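Side-chain contacts in 3-oxoacyl-[acyl-carrier-protein] synthase, mitochondrial (Arabidopsis thaliana, PDB 2IX4), which catalyses the condensation steps of mitochondrial fatty acid synthesis, lengthening acyl chains by two carbons taken from malonyl-ACP: residues T20-L25 against S372-H377; L78-N81 against A86-I89; W105-T108 against E112-R115; A216-S221 against F246-G251; P392-D395 against M399-T402. One frame throughout, in Å; residues are numbered along the deposited sequence. Where two conformers were deposited one is given.

Contact 1. Residues T20-L25 against S372-H377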
# COMPACT_ATOMS: atom_id res chain seq x y z
N THR A 20 0.44 3.67 -28.95
CA THR A 20 1.56 4.59 -29.08
C THR A 20 2.80 4.14 -28.30
O THR A 20 3.91 4.17 -28.84
CB THR A 20 1.15 6.04 -28.68
OG1 THR A 20 0.08 6.48 -29.53
CG2 THR A 20 2.32 7.00 -28.81
N THR A 21 2.60 3.70 -27.06
CA THR A 21 3.71 3.24 -26.21
C THR A 21 4.42 2.02 -26.82
O THR A 21 5.64 2.04 -26.99
CB THR A 21 3.22 2.92 -24.77
OG1 THR A 21 2.80 4.13 -24.14
CG2 THR A 21 4.33 2.27 -23.94
N TRP A 22 3.64 0.99 -27.16
CA TRP A 22 4.17 -0.24 -27.75
C TRP A 22 4.88 -0.03 -29.09
O TRP A 22 5.94 -0.61 -29.33
CB TRP A 22 3.05 -1.29 -27.90
CG TRP A 22 3.52 -2.62 -28.41
CD1 TRP A 22 3.27 -3.16 -29.64
CD2 TRP A 22 4.32 -3.58 -27.71
NE1 TRP A 22 3.86 -4.40 -29.74
CE2 TRP A 22 4.51 -4.68 -28.57
CE3 TRP A 22 4.89 -3.62 -26.43
CZ2 TRP A 22 5.25 -5.81 -28.20
CZ3 TRP A 22 5.63 -4.74 -26.06
CH2 TRP A 22 5.80 -5.82 -26.94
N ARG A 23 4.30 0.81 -29.96
CA ARG A 23 4.89 1.10 -31.27
C ARG A 23 6.26 1.74 -31.11
O ARG A 23 7.23 1.31 -31.73
CB ARG A 23 3.98 2.01 -32.10
CG ARG A 23 4.11 1.80 -33.60
CD ARG A 23 4.33 3.09 -34.39
NE ARG A 23 3.55 4.23 -33.90
CZ ARG A 23 4.07 5.39 -33.49
NH1 ARG A 23 5.39 5.58 -33.52
NH2 ARG A 23 3.27 6.36 -33.07
N ARG A 24 6.33 2.77 -30.27
CA ARG A 24 7.58 3.50 -30.03
C ARG A 24 8.62 2.66 -29.29
O ARG A 24 9.82 2.79 -29.55
CB ARG A 24 7.29 4.81 -29.29
CG ARG A 24 6.59 5.86 -30.16
CD ARG A 24 6.39 7.19 -29.44
NE ARG A 24 7.62 7.70 -28.85
CZ ARG A 24 7.71 8.80 -28.11
NH1 ARG A 24 6.63 9.54 -27.87
NH2 ARG A 24 8.88 9.18 -27.61
N LEU A 25 8.16 1.79 -28.39
CA LEU A 25 9.04 0.87 -27.67
C LEU A 25 9.74 -0.09 -28.63
O LEU A 25 10.96 -0.25 -28.58
CB LEU A 25 8.26 0.07 -26.62
CG LEU A 25 9.05 -0.94 -25.78
CD1 LEU A 25 9.91 -0.25 -24.72
CD2 LEU A 25 8.11 -1.95 -25.12
N SER A 372 4.97 -7.51 -21.24
CA SER A 372 5.05 -8.97 -21.25
C SER A 372 3.82 -9.62 -21.89
O SER A 372 3.94 -10.57 -22.66
CB SER A 372 5.27 -9.50 -19.83
OG SER A 372 6.46 -8.96 -19.27
N ILE A 373 2.64 -9.09 -21.57
CA ILE A 373 1.38 -9.55 -22.18
C ILE A 373 1.38 -9.26 -23.68
O ILE A 373 0.92 -10.09 -24.47
CB ILE A 373 0.15 -8.87 -21.50
CG1 ILE A 373 0.03 -9.31 -20.04
CG2 ILE A 373 -1.15 -9.20 -22.26
CD1 ILE A 373 -0.70 -8.31 -19.14
N LEU A 374 1.89 -8.09 -24.06
CA LEU A 374 1.97 -7.70 -25.47
C LEU A 374 2.98 -8.52 -26.26
O LEU A 374 2.80 -8.76 -27.45
CB LEU A 374 2.25 -6.20 -25.61
CG LEU A 374 1.09 -5.25 -25.28
CD1 LEU A 374 1.57 -3.80 -25.19
CD2 LEU A 374 -0.05 -5.39 -26.29
N ALA A 375 4.06 -8.93 -25.59
CA ALA A 375 5.05 -9.84 -26.18
C ALA A 375 4.40 -11.15 -26.61
O ALA A 375 4.64 -11.64 -27.71
CB ALA A 375 6.20 -10.09 -25.21
N ILE A 376 3.58 -11.71 -25.72
CA ILE A 376 2.78 -12.90 -26.02
C ILE A 376 1.80 -12.61 -27.16
O ILE A 376 1.73 -13.37 -28.12
CB ILE A 376 2.01 -13.40 -24.76
CG1 ILE A 376 2.99 -13.89 -23.69
CG2 ILE A 376 1.01 -14.50 -25.13
CD1 ILE A 376 2.38 -14.08 -22.32
N HIS A 377 1.07 -11.51 -27.05
CA HIS A 377 0.02 -11.16 -28.00
C HIS A 377 0.52 -10.92 -29.43
O HIS A 377 -0.12 -11.33 -30.40
CB HIS A 377 -0.78 -9.96 -27.49
CG HIS A 377 -1.99 -9.64 -28.32
ND1 HIS A 377 -3.05 -10.51 -28.46
CD2 HIS A 377 -2.31 -8.54 -29.04
CE1 HIS A 377 -3.97 -9.96 -29.24
NE2 HIS A 377 -3.54 -8.77 -29.60
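One residue before Trp22, whose indole rests on Leu374, Thr21 OG1 is gripped by two groups, the hydroxyl of Thr12 and the carbonyl of Gly17, which tie the start of helix 18-26 to the chain before it. Trp22 itself points its CG anti to its backbone N (chi1 -176°), and this carries the long ring across to helix 364-378. Leu374 CB sits 3.6 Å from the centroid of the Trp22 six-membered ring and 7° off its normal, a CH-pi contact over the face. Farther back, Leu374 CD1 reaches Trp22 CE3 at 3.5 Å; the leucine lies along the indole face, the two side chains sliding past each other in opposite directions. At the far end Trp22 CH2 comes within 3.8 Å of Ala375 N, where the small methyl of Ala375 lets the ring approach the helix backbone. In this thiolase-type fold the pair joins an N-terminal helix to one from the C-terminal half, with Leu8 of strand 3-12 also against Leu374. Were Trp22 an alanine, Leu374 would probably lose the flat surface it lies on, with a gap opened between the two helices. Phe371, one turn earlier on helix 364-378, touches the same indole.

Contact 2. Residues L78-N81 against A86-I89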
# COMPACT_ATOMS: atom_id res chain seq x y z
N LEU A 78 -8.65 16.89 -19.11
CA LEU A 78 -9.62 15.80 -19.10
C LEU A 78 -9.48 14.91 -17.87
O LEU A 78 -10.48 14.40 -17.36
CB LEU A 78 -9.47 14.97 -20.38
CG LEU A 78 -10.53 13.91 -20.73
CD1 LEU A 78 -11.89 14.54 -21.00
CD2 LEU A 78 -10.06 13.10 -21.93
N TRP A 79 -8.25 14.74 -17.40
CA TRP A 79 -7.95 13.76 -16.35
C TRP A 79 -7.55 14.37 -15.01
O TRP A 79 -7.61 13.71 -13.98
CB TRP A 79 -6.87 12.79 -16.82
CG TRP A 79 -7.21 12.09 -18.11
CD1 TRP A 79 -6.60 12.27 -19.32
CD2 TRP A 79 -8.25 11.13 -18.32
NE1 TRP A 79 -7.19 11.47 -20.27
CE2 TRP A 79 -8.20 10.76 -19.68
CE3 TRP A 79 -9.21 10.54 -17.49
CZ2 TRP A 79 -9.09 9.83 -20.24
CZ3 TRP A 79 -10.09 9.61 -18.04
CH2 TRP A 79 -10.02 9.26 -19.40
N LEU A 80 -7.15 15.64 -15.05
CA LEU A 80 -6.77 16.36 -13.84
C LEU A 80 -7.66 17.58 -13.65
O LEU A 80 -7.18 18.69 -13.41
CB LEU A 80 -5.28 16.77 -13.89
CG LEU A 80 -4.22 15.68 -14.08
CD1 LEU A 80 -2.84 16.29 -14.22
CD2 LEU A 80 -4.24 14.69 -12.93
N ASN A 81 -8.97 17.36 -13.75
CA ASN A 81 -9.97 18.44 -13.74
C ASN A 81 -10.69 18.61 -12.40
O ASN A 81 -11.80 19.14 -12.34
CB ASN A 81 -10.98 18.24 -14.88
CG ASN A 81 -11.79 16.95 -14.74
OD1 ASN A 81 -11.38 16.00 -14.06
ND2 ASN A 81 -12.94 16.90 -15.41
N ALA A 86 -4.47 14.48 -7.66
CA ALA A 86 -3.04 14.62 -7.91
C ALA A 86 -2.69 13.89 -9.21
O ALA A 86 -3.49 13.08 -9.71
CB ALA A 86 -2.23 14.07 -6.75
N ASN A 87 -1.51 14.17 -9.76
CA ASN A 87 -1.12 13.63 -11.05
C ASN A 87 -1.14 12.11 -11.15
O ASN A 87 -1.59 11.56 -12.15
CB ASN A 87 0.23 14.20 -11.50
CG ASN A 87 0.14 15.67 -11.89
OD1 ASN A 87 -0.62 16.44 -11.31
ND2 ASN A 87 0.92 16.06 -12.89
N PHE A 88 -0.68 11.43 -10.09
CA PHE A 88 -0.70 9.96 -10.07
C PHE A 88 -2.13 9.40 -10.18
O PHE A 88 -2.34 8.36 -10.81
CB PHE A 88 0.06 9.40 -8.86
CG PHE A 88 -0.69 9.47 -7.55
CD1 PHE A 88 -1.34 8.34 -7.05
CD2 PHE A 88 -0.72 10.64 -6.81
CE1 PHE A 88 -2.02 8.39 -5.84
CE2 PHE A 88 -1.40 10.70 -5.59
CZ PHE A 88 -2.05 9.57 -5.11
N ILE A 89 -3.09 10.11 -9.61
CA ILE A 89 -4.50 9.71 -9.71
C ILE A 89 -5.03 9.86 -11.14
O ILE A 89 -5.72 8.98 -11.65
CB ILE A 89 -5.39 10.48 -8.69
CG1 ILE A 89 -4.96 10.17 -7.26
CG2 ILE A 89 -6.88 10.13 -8.89
CD1 ILE A 89 -5.51 11.13 -6.20
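Leu80 and Asn87 meet with their side chains at about a right angle, one branch of the leucine set against the amide of the asparagine. That branch, Leu80 CD1, lies 3.7 Å from Asn87 OD1. The other, Leu80 CD2, lies against the main chain, 3.7 Å from Ala86 O, and also meets Asn87 CA. The fork therefore straddles the start of the second helix, one methyl on a side chain and one on the backbone. With its CG opposite the carbonyl carbon (chi1 -57°) and the chain extended beyond it, Leu80 carries its fork across the turn. Asn87 begins by leaving its CB directed away from Leu80, but its amide swings back to meet the methyl. No hydrogen bond crosses the gap; leucine suits the place because its two methyls can fill the space beside both the backbone and the asparagine side chain through van der Waals contact. Ala86 O accepts a weak hydrogen bond from Ile89 N in the first turn. With a serine at Leu80 both methyl branches would go, which is likely to leave the amide of Asn87 without its apolar neighbour and a gap beside the Ala86 carbonyl. Leu80 is the first residue to leave helical geometry after helix 76-79, and Ala86 is the N-cap of helix 87-102. Trp79 lies on Val93 and Cys94 farther along that helix, while Ile89 packs on helix 157-166 and Phe88 O is hydrogen-bonded to Thr206 of strand 200-207.

Contact 3. Residues W105-T108 against E112-R115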
# COMPACT_ATOMS: atom_id res chain seq x y z
N TRP A 105 -15.76 -3.34 -20.78
CA TRP A 105 -16.33 -3.55 -19.46
C TRP A 105 -16.73 -2.23 -18.80
O TRP A 105 -15.96 -1.65 -18.03
CB TRP A 105 -15.39 -4.35 -18.55
CG TRP A 105 -16.05 -4.82 -17.29
CD1 TRP A 105 -15.79 -4.41 -16.01
CD2 TRP A 105 -17.12 -5.78 -17.18
NE1 TRP A 105 -16.61 -5.05 -15.12
CE2 TRP A 105 -17.44 -5.90 -15.81
CE3 TRP A 105 -17.83 -6.55 -18.11
CZ2 TRP A 105 -18.44 -6.76 -15.34
CZ3 TRP A 105 -18.83 -7.41 -17.65
CH2 TRP A 105 -19.12 -7.50 -16.28
N LEU A 106 -17.93 -1.77 -19.12
CA LEU A 106 -18.51 -0.60 -18.48
C LEU A 106 -19.92 -0.97 -18.03
O LEU A 106 -20.90 -0.47 -18.58
CB LEU A 106 -18.52 0.59 -19.45
CG LEU A 106 -17.16 1.08 -19.98
CD1 LEU A 106 -17.32 1.90 -21.26
CD2 LEU A 106 -16.39 1.86 -18.92
N PRO A 107 -20.02 -1.86 -17.02
CA PRO A 107 -21.34 -2.40 -16.66
C PRO A 107 -22.28 -1.34 -16.10
O PRO A 107 -21.85 -0.41 -15.42
CB PRO A 107 -21.01 -3.44 -15.58
CG PRO A 107 -19.71 -3.01 -15.01
CD PRO A 107 -18.96 -2.41 -16.16
N THR A 108 -23.56 -1.48 -16.42
CA THR A 108 -24.60 -0.61 -15.89
C THR A 108 -25.36 -1.29 -14.76
O THR A 108 -25.96 -0.63 -13.90
CB THR A 108 -25.59 -0.19 -16.99
OG1 THR A 108 -26.12 -1.37 -17.61
CG2 THR A 108 -24.90 0.67 -18.04
N GLU A 112 -23.12 -6.72 -11.68
CA GLU A 112 -21.80 -6.77 -12.31
C GLU A 112 -20.85 -5.76 -11.67
O GLU A 112 -19.67 -6.05 -11.46
CB GLU A 112 -21.92 -6.50 -13.82
CG GLU A 112 -22.81 -7.49 -14.58
CD GLU A 112 -22.97 -7.15 -16.06
OE1 GLU A 112 -23.05 -8.10 -16.88
OE2 GLU A 112 -23.02 -5.95 -16.42
N LYS A 113 -21.38 -4.57 -11.36
CA LYS A 113 -20.62 -3.49 -10.70
C LYS A 113 -20.10 -3.94 -9.34
O LYS A 113 -18.96 -3.65 -8.97
CB LYS A 113 -21.51 -2.27 -10.51
CG LYS A 113 -21.73 -1.41 -11.74
CD LYS A 113 -22.57 -0.19 -11.36
CE LYS A 113 -22.67 0.81 -12.49
NZ LYS A 113 -23.37 2.05 -12.04
N GLU A 114 -20.95 -4.64 -8.59
CA GLU A 114 -20.60 -5.17 -7.27
C GLU A 114 -19.57 -6.29 -7.35
O GLU A 114 -18.86 -6.56 -6.37
CB GLU A 114 -21.86 -5.68 -6.56
CG GLU A 114 -22.77 -4.57 -6.03
CD GLU A 114 -24.09 -5.10 -5.49
OE1 GLU A 114 -24.20 -6.32 -5.22
OE2 GLU A 114 -25.03 -4.29 -5.34
N ARG A 115 -19.48 -6.94 -8.51
CA ARG A 115 -18.50 -8.01 -8.72
C ARG A 115 -17.20 -7.52 -9.37
O ARG A 115 -16.31 -8.32 -9.67
CB ARG A 115 -19.12 -9.17 -9.53
CG ARG A 115 -20.14 -10.00 -8.76
CD ARG A 115 -19.52 -10.65 -7.51
NE ARG A 115 -18.63 -11.76 -7.83
CZ ARG A 115 -17.83 -12.38 -6.96
NH1 ARG A 115 -17.80 -11.99 -5.69
NH2 ARG A 115 -17.06 -13.38 -7.36
O HOH W 1 -26.36 0.87 -11.56
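Glu112 packs its aliphatic part against Trp105 and Pro107, where the loop leaving helix 87-102 folds back over the short helix 110-114 that leads into strand 116-122. The indole of Trp105 is swung toward the helix because CG stands opposite the backbone N (chi1 -169°), which brings CZ2 to 3.8 Å from Glu112 CB. Pro107 CB is also close to that carbon, at 3.6 Å. Glu112 has two conformers, so the placement of its carboxylate beside the indole and Pro107 is doubtful. The rigid proline suits the spot: its own CD lies over one face of the Trp105 ring, so loop and indole form one apolar surface. Trp105 NE1 is held by Thr116 OG1, which also bonds Glu112 O and so links the indole to the helix backbone and to the start of strand 116-122. Next along the helix, Glu114 forms a salt bridge with Lys294 of the second subunit. Lys113 is extended beyond CG, the shape that lets its methylenes run past the main chain, with CE 3.3 Å from Pro107 O. Beyond it, a water accepts a hydrogen bond from Lys113 NZ at 3.3 Å and donates one to Thr108 O at 2.8 Å.

Contact 4. Residues A216-S221 against F246-G251. With 6NA (hexanoic acid), chain C.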
# COMPACT_ATOMS: atom_id res chain seq x y z
N ALA A 216 16.03 14.99 -5.60
CA ALA A 216 17.06 15.22 -4.57
C ALA A 216 17.17 14.06 -3.60
O ALA A 216 18.27 13.71 -3.16
CB ALA A 216 16.78 16.51 -3.82
N GLY A 217 16.03 13.47 -3.25
CA GLY A 217 15.98 12.33 -2.33
C GLY A 217 16.64 11.09 -2.90
O GLY A 217 17.49 10.49 -2.26
N PHE A 218 16.26 10.71 -4.12
CA PHE A 218 16.88 9.58 -4.81
C PHE A 218 18.35 9.81 -5.17
O PHE A 218 19.13 8.86 -5.22
CB PHE A 218 16.08 9.18 -6.05
CG PHE A 218 14.85 8.36 -5.75
CD1 PHE A 218 14.97 7.05 -5.28
CD2 PHE A 218 13.58 8.88 -5.96
CE1 PHE A 218 13.84 6.28 -5.02
CE2 PHE A 218 12.44 8.13 -5.69
CZ PHE A 218 12.57 6.83 -5.22
N SER A 219 18.71 11.07 -5.42
CA SER A 219 20.12 11.43 -5.66
C SER A 219 20.97 11.25 -4.40
O SER A 219 22.15 10.91 -4.49
CB SER A 219 20.24 12.87 -6.15
OG SER A 219 19.71 13.02 -7.45
N ARG A 220 20.36 11.49 -3.23
CA ARG A 220 21.08 11.37 -1.96
C ARG A 220 21.25 9.90 -1.57
O ARG A 220 22.22 9.54 -0.89
CB ARG A 220 20.36 12.15 -0.86
CG ARG A 220 21.29 12.84 0.14
CD ARG A 220 22.00 14.02 -0.52
NE ARG A 220 22.64 14.91 0.45
CZ ARG A 220 23.95 14.96 0.67
NH1 ARG A 220 24.78 14.17 0.01
NH2 ARG A 220 24.43 15.81 1.57
N SER A 221 20.31 9.06 -2.00
CA SER A 221 20.41 7.61 -1.85
C SER A 221 21.44 7.02 -2.82
O SER A 221 21.75 5.83 -2.75
CB SER A 221 19.05 6.94 -2.08
OG SER A 221 18.16 7.24 -1.02
N PHE A 246 19.52 4.56 -11.96
CA PHE A 246 18.33 4.66 -12.80
C PHE A 246 17.90 6.10 -13.09
O PHE A 246 18.40 7.05 -12.49
CB PHE A 246 17.16 3.79 -12.27
CG PHE A 246 16.57 4.25 -10.97
CD1 PHE A 246 15.57 5.22 -10.94
CD2 PHE A 246 16.97 3.66 -9.77
CE1 PHE A 246 14.99 5.62 -9.73
CE2 PHE A 246 16.40 4.06 -8.56
CZ PHE A 246 15.41 5.04 -8.54
N VAL A 247 16.99 6.24 -14.05
CA VAL A 247 16.44 7.52 -14.43
C VAL A 247 14.97 7.47 -14.04
O VAL A 247 14.25 6.58 -14.48
CB VAL A 247 16.59 7.77 -15.95
CG1 VAL A 247 15.92 9.07 -16.36
CG2 VAL A 247 18.06 7.77 -16.35
N ILE A 248 14.55 8.41 -13.19
CA ILE A 248 13.17 8.46 -12.71
C ILE A 248 12.23 8.71 -13.88
O ILE A 248 12.47 9.59 -14.70
CB ILE A 248 12.95 9.55 -11.61
CG1 ILE A 248 13.80 9.26 -10.37
CG2 ILE A 248 11.49 9.61 -11.17
CD1 ILE A 248 13.69 10.31 -9.28
N GLY A 249 11.17 7.91 -13.95
CA GLY A 249 10.12 8.09 -14.95
C GLY A 249 8.77 8.23 -14.27
O GLY A 249 8.68 8.14 -13.05
N GLU A 250 7.72 8.44 -15.05
CA GLU A 250 6.38 8.60 -14.51
C GLU A 250 5.35 7.97 -15.45
O GLU A 250 5.60 7.81 -16.64
CB GLU A 250 6.05 10.08 -14.31
CG GLU A 250 6.10 10.90 -15.60
CD GLU A 250 5.53 12.30 -15.46
OE1 GLU A 250 4.87 12.59 -14.44
OE2 GLU A 250 5.73 13.10 -16.39
N GLY A 251 4.19 7.63 -14.90
CA GLY A 251 3.07 7.15 -15.71
C GLY A 251 2.22 6.14 -14.97
O GLY A 251 2.26 6.05 -13.75
CA 6NA C . 12.43 2.85 -5.07
C 6NA C . 11.90 1.55 -5.63
O 6NA C . 11.99 0.51 -4.99
CB 6NA C . 11.40 3.44 -4.11
CG 6NA C . 10.35 4.25 -4.86
CD 6NA C . 8.95 3.91 -4.39
C6 6NA C . 7.97 3.94 -5.53
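Phe218 meets Phe246 in an edge-to-face pair, the edge of Phe246 toward the face of Phe218, beside the acyl pocket of this thiolase-fold condensing enzyme, which Phe218 lines. The ring centroids are 5.7 Å apart and the planes stand at 71°, with Phe246 CZ reaching Phe218 CD1 at 3.9 Å. To the acyl chain, whose carboxyl end is hydrogen-bonded to Phe419 N, Phe218 offers the rim of its ring and not a face: CE1 lies 3.7 Å from the hexanoic acid CA, while Phe218 CZ lies 3.4 Å from the hexanoic acid CG. Aromatic and branched aliphatic residues suit this buried place, which presents an apolar surface to a fatty chain.

In the next shell, Phe246 holds its CG in the crowded position between its backbone N and carbonyl carbon (chi1 68°). That turn sets its ring between Phe218 and His359, which is predicted to be catalytic and meets it edge-to-face. Backbone hydrogen bonds join Val247 and Gly249 with His359, and Leu224 touches Phe218, Phe246 and Ile248 together. Ile150 of the second subunit packs on Phe218, so the second subunit backs this pocket-lining ring. Ile248 steadies it from its own loop, the terminal methyl CD1 approaching the ring obliquely to come within 3.6 Å of Phe218 CD2.

Contact 5. Residues P392-D395 against M399-T402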
# COMPACT_ATOMS: atom_id res chain seq x y z
N PRO A 392 30.27 -8.01 -17.96
CA PRO A 392 31.14 -9.19 -17.98
C PRO A 392 30.45 -10.53 -17.72
O PRO A 392 30.95 -11.57 -18.17
CB PRO A 392 32.13 -8.90 -16.85
CG PRO A 392 32.24 -7.43 -16.85
CD PRO A 392 30.88 -6.90 -17.21
N ILE A 393 29.33 -10.52 -17.00
CA ILE A 393 28.56 -11.74 -16.74
C ILE A 393 28.02 -12.36 -18.05
O ILE A 393 27.85 -13.57 -18.14
CB ILE A 393 27.40 -11.51 -15.72
CG1 ILE A 393 26.92 -12.85 -15.13
CG2 ILE A 393 26.24 -10.73 -16.34
CD1 ILE A 393 26.17 -12.73 -13.83
N PHE A 394 27.79 -11.51 -19.04
CA PHE A 394 27.23 -11.93 -20.32
C PHE A 394 28.30 -12.39 -21.30
O PHE A 394 29.44 -11.92 -21.27
CB PHE A 394 26.40 -10.81 -20.94
CG PHE A 394 25.25 -10.36 -20.08
CD1 PHE A 394 25.22 -9.07 -19.56
CD2 PHE A 394 24.20 -11.22 -19.77
CE1 PHE A 394 24.16 -8.64 -18.77
CE2 PHE A 394 23.14 -10.81 -18.98
CZ PHE A 394 23.12 -9.52 -18.48
N ASP A 395 27.92 -13.33 -22.17
CA ASP A 395 28.80 -13.80 -23.24
C ASP A 395 28.01 -13.89 -24.55
O ASP A 395 26.85 -13.48 -24.62
CB ASP A 395 29.47 -15.13 -22.88
CG ASP A 395 28.48 -16.27 -22.66
OD1 ASP A 395 27.37 -16.26 -23.24
OD2 ASP A 395 28.82 -17.20 -21.90
N MET A 399 22.96 -13.34 -23.13
CA MET A 399 23.01 -11.94 -23.54
C MET A 399 21.60 -11.35 -23.64
O MET A 399 20.72 -11.98 -24.22
CB MET A 399 23.73 -11.83 -24.89
CG MET A 399 23.97 -10.42 -25.42
SD MET A 399 25.19 -9.50 -24.46
CE MET A 399 26.73 -10.31 -24.92
N PRO A 400 21.39 -10.14 -23.07
CA PRO A 400 20.09 -9.49 -23.23
C PRO A 400 19.86 -9.03 -24.67
O PRO A 400 20.82 -8.76 -25.39
CB PRO A 400 20.19 -8.28 -22.30
CG PRO A 400 21.65 -7.99 -22.20
CD PRO A 400 22.31 -9.33 -22.26
N LEU A 401 18.59 -8.95 -25.07
CA LEU A 401 18.23 -8.51 -26.41
C LEU A 401 18.58 -7.05 -26.63
O LEU A 401 18.30 -6.21 -25.77
CB LEU A 401 16.73 -8.72 -26.67
CG LEU A 401 16.10 -10.11 -26.56
CD1 LEU A 401 14.61 -10.03 -26.86
CD2 LEU A 401 16.77 -11.13 -27.48
N THR A 402 19.19 -6.75 -27.77
CA THR A 402 19.58 -5.38 -28.11
C THR A 402 18.82 -4.87 -29.34
O THR A 402 18.96 -3.71 -29.73
CB THR A 402 21.10 -5.24 -28.33
OG1 THR A 402 21.53 -6.15 -29.35
CG2 THR A 402 21.86 -5.55 -27.04
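Phe394 starts its contact with Met399 at CB, which lies 3.9 Å from the Met399 sulfur, SD. From there the ring passes to Pro400. Phe394 CD2 approaches Pro400 CD at 3.7 Å, and the remaining ring carbons, out to CZ, stay at much the same distance from that one methylene. The reason is its position: Pro400 CD sits over the middle of the ring, 3.6 Å from the centroid and 8° off the normal, a CH-pi contact. A proline suits this place because its CD is bonded to N and carries slightly acidic hydrogens, while its ring is stiff. The opposite face of Phe394 is covered by CG2 of its own neighbour Ile393, so the aromatic ring is sandwiched between two aliphatic groups. Both segments belong to the long loop between strands 380-381 and 405-406, and this contact folds it back on itself beside helix 325-339, where Ala332 touches Phe394. Phe239 adds an edge-to-face neighbour to the ring. Met399 also makes an oblique Met-aromatic contact, its SD 5.3 Å from the Phe394 centroid and 43° off the normal. The flexible methionine chain bends at chi2 (69°) and chi3, curling its methyl CE back to 3.2 Å from Asp395 O. Asp395 itself turns the chain between the segments: its OD1 accepts hydrogen bonds from Arg397 N, closing an Asx turn, and from Phe398 N.

Contact 1 joins helix 18-26 to helix 364-378, about 350 residues apart in a chain of 431, and contacts 2, 3 and 4 fall within the stretch it brackets; contact 5 follows it. Contact 2 lies at the start of helix 87-102 and contact 3 just beyond its end, on the loop and helix 110-114, their centres 23 Å apart. The nearest atoms of contacts 2 and 4 are about 5 Å apart. Contacts 1 and 4 lie on opposite sides of the chain's centre, 25 Å between centres. Contacts 3 and 5 are farthest apart, at 46 Å between centres. Contact 1 thus ties the first helix of the ketosynthase chain to one near its end, while only contact 4 touches the bound acyl chain.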